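Local structure of adhesion and penetration protein autotransporter (3SYJ) at residues Q377-A382 with D402-I407. The protein promotes bacterial aggregation and adherence to host cells as a self-associating autotransporter, and is probably also a serine protease. Residues are numbered along the deposited sequence; the frame is centred on the assembly and turned at random.
Sequences QTWQGA and DRLSKI
D402 meets Q380 where the chain enters strand 403-407. The Q380 side chain runs extended past CG, and its NE2 donates to D402 OD1 at 3.1 Å with an N-H...O angle of 160°. The acceptor lies nearly in the amide plane, yet the amide comes down on OD1 from above the carboxylate, the two planes being almost perpendicular. K123, from the protease part of the chain, forms a salt bridge with the same OD1 and also hydrogen-bonds the carbonyl oxygens of R403 and G381, so one ammonium group bridges both segments. The other oxygen, D402 OD2, lies 2.8 Å from a water that can donate to it, and that water accepts from G381 N at 3.3 Å. The end of L404 reaches across: with CG anti to the backbone N (chi1 -176°), CD1 meets the indole edge of W379, 3.6 Å from CZ3. I384 touches both side chains, and W379 NE1 is hydrogen-bonded to Q358 OE1. A second water accepts from S405 N at 3.0 Å and lies 2.9 Å from G381 O, to which it can donate; S405 CB packs against A382 O, and its OG is hydrogen-bonded to F124 O. Successive beta-helix coils are thus joined here by an apolar contact inside and a polar, partly water-mediated layer on the side where the protease part packs, where the lysine charge probably favours an ionised D402.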
# COMPACT_ATOMS: atom_id res chain seq x y z
N GLN A 377 -40.13 7.05 58.21
CA GLN A 377 -39.56 6.04 59.09
C GLN A 377 -38.19 5.60 58.58
O GLN A 377 -37.99 5.47 57.36
CB GLN A 377 -40.50 4.85 59.22
CG GLN A 377 -41.73 5.12 60.08
CD GLN A 377 -42.81 5.88 59.35
OE1 GLN A 377 -42.86 5.89 58.12
NE2 GLN A 377 -43.69 6.53 60.09
N THR A 378 -37.26 5.38 59.50
CA THR A 378 -35.90 4.94 59.14
C THR A 378 -35.60 3.50 59.59
O THR A 378 -36.33 2.93 60.40
CB THR A 378 -34.83 5.87 59.76
OG1 THR A 378 -34.94 5.84 61.19
CG2 THR A 378 -35.01 7.30 59.26
N TRP A 379 -34.54 2.91 59.03
CA TRP A 379 -34.09 1.60 59.50
C TRP A 379 -32.61 1.61 59.87
O TRP A 379 -31.82 2.36 59.30
CB TRP A 379 -34.33 0.50 58.46
CG TRP A 379 -33.75 -0.85 58.87
CD1 TRP A 379 -34.35 -1.77 59.68
CD2 TRP A 379 -32.48 -1.41 58.49
NE1 TRP A 379 -33.54 -2.87 59.83
CE2 TRP A 379 -32.39 -2.68 59.11
CE3 TRP A 379 -31.42 -0.97 57.70
CZ2 TRP A 379 -31.26 -3.51 58.96
CZ3 TRP A 379 -30.30 -1.79 57.54
CH2 TRP A 379 -30.24 -3.05 58.18
N GLN A 380 -32.25 0.74 60.81
CA GLN A 380 -30.90 0.62 61.31
C GLN A 380 -30.71 -0.79 61.88
O GLN A 380 -31.49 -1.22 62.74
CB GLN A 380 -30.67 1.65 62.42
CG GLN A 380 -29.23 1.78 62.86
CD GLN A 380 -29.05 2.83 63.94
OE1 GLN A 380 -30.01 3.23 64.60
NE2 GLN A 380 -27.81 3.27 64.13
N GLY A 381 -29.69 -1.50 61.42
CA GLY A 381 -29.46 -2.86 61.86
C GLY A 381 -28.15 -3.42 61.34
O GLY A 381 -27.31 -2.69 60.81
N ALA A 382 -27.97 -4.73 61.48
CA ALA A 382 -26.70 -5.36 61.14
C ALA A 382 -26.36 -5.15 59.67
O ALA A 382 -25.19 -4.92 59.32
CB ALA A 382 -26.73 -6.82 61.47
N ASP A 402 -24.37 6.09 60.87
CA ASP A 402 -24.55 4.65 60.77
C ASP A 402 -24.25 4.15 59.36
O ASP A 402 -24.66 4.76 58.38
CB ASP A 402 -25.97 4.24 61.17
CG ASP A 402 -26.22 2.76 60.98
OD1 ASP A 402 -26.01 1.98 61.94
OD2 ASP A 402 -26.59 2.36 59.85
N ARG A 403 -23.52 3.04 59.28
CA ARG A 403 -23.18 2.43 58.01
C ARG A 403 -24.08 1.22 57.75
O ARG A 403 -24.23 0.35 58.61
CB ARG A 403 -21.71 1.97 58.02
CG ARG A 403 -21.05 1.91 56.66
CD ARG A 403 -19.69 1.23 56.76
NE ARG A 403 -19.86 -0.20 56.95
CZ ARG A 403 -18.91 -1.11 56.73
NH1 ARG A 403 -17.70 -0.73 56.33
NH2 ARG A 403 -19.18 -2.39 56.92
N LEU A 404 -24.68 1.18 56.57
CA LEU A 404 -25.48 0.03 56.17
C LEU A 404 -24.59 -0.97 55.44
O LEU A 404 -23.82 -0.58 54.56
CB LEU A 404 -26.67 0.47 55.30
CG LEU A 404 -27.68 -0.60 54.87
CD1 LEU A 404 -29.09 -0.02 54.68
CD2 LEU A 404 -27.24 -1.34 53.60
N SER A 405 -24.69 -2.24 55.82
CA SER A 405 -23.95 -3.32 55.18
C SER A 405 -24.82 -4.07 54.18
O SER A 405 -25.85 -4.66 54.55
CB SER A 405 -23.45 -4.32 56.23
OG SER A 405 -22.47 -3.74 57.07
N LYS A 406 -24.42 -4.06 52.92
CA LYS A 406 -25.17 -4.76 51.87
C LYS A 406 -24.41 -5.97 51.39
O LYS A 406 -23.30 -5.85 50.85
CB LYS A 406 -25.48 -3.82 50.70
CG LYS A 406 -25.71 -4.54 49.35
CD LYS A 406 -27.14 -5.04 49.21
CE LYS A 406 -27.37 -5.80 47.90
NZ LYS A 406 -26.72 -7.14 47.89
N ILE A 407 -25.00 -7.14 51.58
CA ILE A 407 -24.38 -8.38 51.11
C ILE A 407 -25.40 -9.21 50.34
O ILE A 407 -26.52 -8.77 50.11
CB ILE A 407 -23.78 -9.21 52.27
CG1 ILE A 407 -24.85 -9.54 53.32
CG2 ILE A 407 -22.63 -8.47 52.92
CD1 ILE A 407 -24.31 -10.40 54.46
O HOH W 1 -26.56 -2.15 58.11
O HOH W 2 -27.93 0.05 59.16